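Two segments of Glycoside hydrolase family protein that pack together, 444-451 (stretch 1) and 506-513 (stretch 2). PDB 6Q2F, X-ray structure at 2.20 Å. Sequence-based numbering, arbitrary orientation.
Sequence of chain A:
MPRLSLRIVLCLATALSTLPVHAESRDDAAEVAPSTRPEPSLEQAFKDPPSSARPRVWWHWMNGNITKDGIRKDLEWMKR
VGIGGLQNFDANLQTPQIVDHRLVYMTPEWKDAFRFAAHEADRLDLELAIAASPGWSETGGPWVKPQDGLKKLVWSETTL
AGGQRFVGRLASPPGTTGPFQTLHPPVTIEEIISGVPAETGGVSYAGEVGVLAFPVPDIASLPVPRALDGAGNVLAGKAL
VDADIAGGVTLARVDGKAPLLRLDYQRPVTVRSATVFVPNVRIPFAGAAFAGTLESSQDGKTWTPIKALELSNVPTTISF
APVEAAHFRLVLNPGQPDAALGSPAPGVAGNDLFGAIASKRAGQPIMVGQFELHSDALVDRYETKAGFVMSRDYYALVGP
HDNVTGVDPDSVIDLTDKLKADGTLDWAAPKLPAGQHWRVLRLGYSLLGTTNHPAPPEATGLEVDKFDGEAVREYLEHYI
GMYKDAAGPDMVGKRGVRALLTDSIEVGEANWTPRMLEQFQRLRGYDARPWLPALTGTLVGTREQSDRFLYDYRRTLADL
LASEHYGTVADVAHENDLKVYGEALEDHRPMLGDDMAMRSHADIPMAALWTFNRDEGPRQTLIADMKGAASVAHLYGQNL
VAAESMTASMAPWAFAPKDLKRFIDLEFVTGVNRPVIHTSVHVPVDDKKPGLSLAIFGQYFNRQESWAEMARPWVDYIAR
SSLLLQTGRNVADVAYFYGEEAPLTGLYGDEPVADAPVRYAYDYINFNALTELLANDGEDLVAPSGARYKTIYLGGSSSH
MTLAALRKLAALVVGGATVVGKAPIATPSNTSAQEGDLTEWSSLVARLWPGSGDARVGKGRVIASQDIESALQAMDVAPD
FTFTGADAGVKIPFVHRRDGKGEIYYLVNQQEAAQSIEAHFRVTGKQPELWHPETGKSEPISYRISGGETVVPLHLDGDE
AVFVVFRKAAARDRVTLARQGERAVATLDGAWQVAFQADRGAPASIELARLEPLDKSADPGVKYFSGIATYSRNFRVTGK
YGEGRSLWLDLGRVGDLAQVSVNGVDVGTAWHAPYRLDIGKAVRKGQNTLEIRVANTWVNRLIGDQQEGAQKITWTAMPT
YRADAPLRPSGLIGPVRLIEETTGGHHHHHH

Stretch 1 444-451: GYSLLGTT
Stretch 2 506-513: EVGEANWT

How do the two backbones lie against each other? They run antiparallel, with end-to-end directions 173° apart, but side chains and one side-chain-to-backbone hydrogen bond join them rather than a ladder of backbone bonds. Residues 444-447 finish a strand that begins earlier in the chain; Tyr445 is fully extended, with phi/psi of -135/162. At Leu448 the backbone turns (-71/-38), Gly449 follows at 85/0, and Thr450 is extended again at -71/159. Stretch 2 has no regular helix or strand. Its register is set by three CA-to-CA separations: 7.0 Å from Tyr445 CA to Trp512 CA, 7.0 Å from Leu448 CA to Ala510 CA, and 6.0 Å from Thr450 CA to Val507 CA. Together the stretches bury 292 Å².

What joins the aromatic end? Tyr445 and Trp512 both point toward the opposing stretch from extended backbones, Trp512 at -143/148. Tyr445 adopts p (chi1 70°, chi2 81°) and Trp512 adopts t (chi1 179°, chi2 -102°). These settings bring the phenol ring and the five-membered ring of the indole to planes 22° apart, with centroids separated by 5.2 Å. The rings are slid apart and barely overlap, so the closest approach involves few atoms: Tyr445 CD2 lies 3.5 Å from Trp512 NE1 and also 3.5 Å from Trp512 CD1. Van der Waals packing of these broad, buried rings accounts for the fit; no hydrogen bond joins them.

Why does Leu448 sit at the centre of the contact? It touches four residues of stretch 2 and has the largest area covered there, 69 Å². Its chi1 of -108° lies between wells, while chi2 is p at 62°; this combination carries CD2 into the bend of the opposing backbone. Leu448 CD2 approaches Val507 O and Glu509 N at 3.5 Å each, and Gly508 C at 3.7 Å. Its apolar partner is Ala510, whose small side chain leaves CB 4.1 Å from Leu448 CD2. Gly508, at 87/-172, makes room for this approach: an ideal CB there would point toward stretch 1 and fall only 3.0 Å from Leu448 CD2 and 3.4 Å from Thr450 CG2. Those backbone angles would also jam it against the preceding carbonyl, so glycine suits both the local fold and the packing.

What secures the Thr450 end? Thr450 points toward stretch 2 in rotamer p, chi1 52°, which presents its hydroxyl to the backbone of Val507. Thr450 OG1 donates a hydrogen bond to Val507 O at 2.8 Å, giving that carbonyl a polar partner while Leu448 CD2 packs against the same oxygen. Val507, at -129/16 with chi1 m (-65°), directs its CA-to-CB bond sideways; its CB remains 4.2 Å from Thr450 OG1. Nearby, a water oxygen lies 2.7 Å from Thr451 O, and 3.4 Å from Glu506 O, where any bond is weak.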

ATOM      1  N   GLY A 444     -17.956  -9.274  26.872  1.00 32.26           N
ATOM      2  CA  GLY A 444     -16.969 -10.324  26.730  1.00 30.50           C
ATOM      3  C   GLY A 444     -16.247 -10.140  25.422  1.00 37.44           C
ATOM      4  O   GLY A 444     -16.436  -9.123  24.743  1.00 39.82           O
ATOM      5  N   TYR A 445     -15.406 -11.098  25.058  1.00 33.20           N
ATOM      6  CA  TYR A 445     -14.834 -11.103  23.724  1.00 33.81           C
ATOM      7  C   TYR A 445     -14.903 -12.506  23.145  1.00 32.09           C
ATOM      8  O   TYR A 445     -15.071 -13.504  23.859  1.00 35.99           O
ATOM      9  CB  TYR A 445     -13.383 -10.578  23.707  1.00 32.04           C
ATOM     10  CG  TYR A 445     -12.355 -11.486  24.349  1.00 38.55           C
ATOM     11  CD1 TYR A 445     -11.823 -12.577  23.654  1.00 34.61           C
ATOM     12  CD2 TYR A 445     -11.903 -11.243  25.647  1.00 39.99           C
ATOM     13  CE1 TYR A 445     -10.874 -13.405  24.243  1.00 40.86           C
ATOM     14  CE2 TYR A 445     -10.951 -12.056  26.237  1.00 44.71           C
ATOM     15  CZ  TYR A 445     -10.442 -13.137  25.536  1.00 48.45           C
ATOM     16  OH  TYR A 445      -9.500 -13.951  26.132  1.00 59.93           O
ATOM     17  N   SER A 446     -14.771 -12.560  21.829  1.00 30.16           N
ATOM     18  CA  SER A 446     -14.710 -13.820  21.114  1.00 35.22           C
ATOM     19  C   SER A 446     -13.837 -13.602  19.883  1.00 35.68           C
ATOM     20  O   SER A 446     -13.375 -12.491  19.617  1.00 32.27           O
ATOM     21  CB  SER A 446     -16.111 -14.319  20.773  1.00 33.17           C
ATOM     22  OG  SER A 446     -16.725 -13.466  19.829  1.00 37.44           O
ATOM     23  N   LEU A 447     -13.598 -14.674  19.139  1.00 32.75           N
ATOM     24  CA  LEU A 447     -12.619 -14.665  18.060  1.00 30.87           C
ATOM     25  C   LEU A 447     -13.200 -14.167  16.739  1.00 33.61           C
ATOM     26  O   LEU A 447     -14.369 -14.399  16.418  1.00 38.26           O
ATOM     27  CB  LEU A 447     -12.046 -16.068  17.867  1.00 30.08           C
ATOM     28  CG  LEU A 447     -11.326 -16.615  19.100  1.00 31.84           C
ATOM     29  CD1 LEU A 447     -10.603 -17.889  18.741  1.00 28.50           C
ATOM     30  CD2 LEU A 447     -10.352 -15.551  19.669  1.00 27.23           C
ATOM     31  N   LEU A 448     -12.353 -13.467  15.974  1.00 32.31           N
ATOM     32  CA  LEU A 448     -12.639 -13.212  14.563  1.00 34.85           C
ATOM     33  C   LEU A 448     -12.510 -14.484  13.732  1.00 34.95           C
ATOM     34  O   LEU A 448     -13.260 -14.684  12.771  1.00 33.63           O
ATOM     35  CB  LEU A 448     -11.675 -12.167  14.010  1.00 37.90           C
ATOM     36  CG  LEU A 448     -12.184 -10.770  13.705  1.00 43.22           C
ATOM     37  CD1 LEU A 448     -12.677 -10.139  14.986  1.00 40.23           C
ATOM     38  CD2 LEU A 448     -11.036  -9.949  13.086  1.00 34.27           C
ATOM     39  N   GLY A 449     -11.529 -15.326  14.062  1.00 30.21           N
ATOM     40  CA  GLY A 449     -11.235 -16.527  13.319  1.00 31.42           C
ATOM     41  C   GLY A 449     -10.332 -16.363  12.121  1.00 33.91           C
ATOM     42  O   GLY A 449     -10.047 -17.362  11.450  1.00 29.49           O
ATOM     43  N   THR A 450      -9.865 -15.152  11.823  1.00 31.58           N
ATOM     44  CA  THR A 450      -9.067 -15.000  10.618  1.00 31.80           C
ATOM     45  C   THR A 450      -7.701 -15.661  10.784  1.00 30.12           C
ATOM     46  O   THR A 450      -7.168 -15.813  11.884  1.00 31.20           O
ATOM     47  CB  THR A 450      -8.894 -13.528  10.233  1.00 30.79           C
ATOM     48  OG1 THR A 450      -8.421 -12.793  11.360  1.00 32.75           O
ATOM     49  CG2 THR A 450     -10.241 -12.960   9.777  1.00 37.70           C
ATOM     50  N   THR A 451      -7.106 -15.959   9.639  1.00 24.54           N
ATOM     51  CA  THR A 451      -6.091 -16.974   9.472  1.00 29.24           C
ATOM     52  C   THR A 451      -4.994 -16.399   8.565  1.00 25.78           C
ATOM     53  O   THR A 451      -5.236 -15.463   7.803  1.00 25.22           O
ATOM     54  CB  THR A 451      -6.812 -18.201   8.887  1.00 41.60           C
ATOM     55  OG1 THR A 451      -7.455 -17.910   7.627  1.00 54.39           O
ATOM     56  CG2 THR A 451      -7.700 -18.820   9.862  1.00 31.03           C
ATOM     57  N   GLU A 506      -4.279  -7.500   6.075  1.00 28.18           N
ATOM     58  CA  GLU A 506      -5.729  -7.592   5.928  1.00 33.05           C
ATOM     59  C   GLU A 506      -6.168  -8.816   6.732  1.00 31.68           C
ATOM     60  O   GLU A 506      -6.089  -9.943   6.237  1.00 35.64           O
ATOM     61  CB  GLU A 506      -6.135  -7.700   4.464  1.00 33.50           C
ATOM     62  CG  GLU A 506      -7.626  -7.611   4.235  1.00 47.21           C
ATOM     63  CD  GLU A 506      -7.998  -7.891   2.788  1.00 66.43           C
ATOM     64  OE1 GLU A 506      -7.119  -7.791   1.904  1.00 63.19           O
ATOM     65  OE2 GLU A 506      -9.178  -8.225   2.540  1.00 81.32           O
ATOM     66  N   VAL A 507      -6.604  -8.584   7.977  1.00 26.97           N
ATOM     67  CA  VAL A 507      -6.914  -9.666   8.908  1.00 24.41           C
ATOM     68  C   VAL A 507      -8.298  -9.486   9.523  1.00 30.52           C
ATOM     69  O   VAL A 507      -8.623 -10.124  10.530  1.00 34.34           O
ATOM     70  CB  VAL A 507      -5.838  -9.770  10.004  1.00 24.46           C
ATOM     71  CG1 VAL A 507      -4.494 -10.160   9.390  1.00 19.44           C
ATOM     72  CG2 VAL A 507      -5.725  -8.444  10.809  1.00 20.00           C
ATOM     73  N   GLY A 508      -9.128  -8.636   8.925  1.00 30.10           N
ATOM     74  CA  GLY A 508     -10.454  -8.388   9.473  1.00 26.83           C
ATOM     75  C   GLY A 508     -10.439  -7.286  10.517  1.00 34.16           C
ATOM     76  O   GLY A 508      -9.430  -6.612  10.736  1.00 30.31           O
ATOM     77  N   GLU A 509     -11.581  -7.110  11.188  1.00 29.21           N
ATOM     78  CA  GLU A 509     -11.800  -5.939  12.041  1.00 29.14           C
ATOM     79  C   GLU A 509     -11.868  -6.387  13.494  1.00 33.68           C
ATOM     80  O   GLU A 509     -12.926  -6.804  13.969  1.00 32.72           O
ATOM     81  CB  GLU A 509     -13.075  -5.200  11.634  1.00 24.40           C
ATOM     82  CG  GLU A 509     -13.157  -4.836  10.134  1.00 28.41           C
ATOM     83  CD  GLU A 509     -11.863  -4.209   9.618  1.00 37.72           C
ATOM     84  OE1 GLU A 509     -11.247  -3.425  10.361  1.00 37.27           O
ATOM     85  OE2 GLU A 509     -11.464  -4.532   8.476  1.00 34.98           O
ATOM     86  N   ALA A 510     -10.741  -6.284  14.195  1.00 29.55           N
ATOM     87  CA  ALA A 510     -10.660  -6.631  15.606  1.00 29.46           C
ATOM     88  C   ALA A 510     -10.691  -5.363  16.456  1.00 27.43           C
ATOM     89  O   ALA A 510     -10.134  -4.326  16.075  1.00 30.87           O
ATOM     90  CB  ALA A 510      -9.388  -7.425  15.885  1.00 25.05           C
ATOM     91  N   ASN A 511     -11.357  -5.436  17.611  1.00 24.44           N
ATOM     92  CA  ASN A 511     -11.488  -4.223  18.413  1.00 29.87           C
ATOM     93  C   ASN A 511     -11.445  -4.513  19.905  1.00 31.27           C
ATOM     94  O   ASN A 511     -12.007  -3.735  20.696  1.00 32.92           O
ATOM     95  CB  ASN A 511     -12.783  -3.472  18.075  1.00 25.29           C
ATOM     96  CG  ASN A 511     -14.042  -4.211  18.540  1.00 30.49           C
ATOM     97  OD1 ASN A 511     -13.992  -5.337  19.030  1.00 34.13           O
ATOM     98  ND2 ASN A 511     -15.189  -3.556  18.374  1.00 24.55           N
ATOM     99  N   TRP A 512     -10.841  -5.626  20.319  1.00 28.99           N
ATOM    100  CA  TRP A 512     -10.615  -5.869  21.737  1.00 31.70           C
ATOM    101  C   TRP A 512      -9.273  -6.560  21.923  1.00 31.74           C
ATOM    102  O   TRP A 512      -8.814  -7.331  21.075  1.00 30.50           O
ATOM    103  CB  TRP A 512     -11.723  -6.722  22.393  1.00 30.06           C
ATOM    104  CG  TRP A 512     -11.414  -6.966  23.841  1.00 30.86           C
ATOM    105  CD1 TRP A 512     -10.908  -8.097  24.386  1.00 30.03           C
ATOM    106  CD2 TRP A 512     -11.511  -6.012  24.910  1.00 28.27           C
ATOM    107  NE1 TRP A 512     -10.714  -7.932  25.738  1.00 30.21           N
ATOM    108  CE2 TRP A 512     -11.064  -6.652  26.079  1.00 30.24           C
ATOM    109  CE3 TRP A 512     -11.947  -4.682  24.989  1.00 29.11           C
ATOM    110  CZ2 TRP A 512     -11.054  -6.018  27.321  1.00 30.88           C
ATOM    111  CZ3 TRP A 512     -11.917  -4.047  26.216  1.00 29.83           C
ATOM    112  CH2 TRP A 512     -11.480  -4.717  27.366  1.00 33.13           C
ATOM    113  N   THR A 513      -8.646  -6.270  23.053  1.00 28.07           N
ATOM    114  CA  THR A 513      -7.450  -6.985  23.459  1.00 27.20           C
ATOM    115  C   THR A 513      -7.431  -6.923  24.978  1.00 28.32           C
ATOM    116  O   THR A 513      -7.936  -5.952  25.555  1.00 38.00           O
ATOM    117  CB  THR A 513      -6.182  -6.378  22.816  1.00 32.01           C
ATOM    118  OG1 THR A 513      -5.075  -7.281  22.929  1.00 31.96           O
ATOM    119  CG2 THR A 513      -5.818  -5.028  23.440  1.00 28.75           C
TER
HETATM  120  O   HOH W   1      -6.550 -13.078   7.504  1.00 39.18           O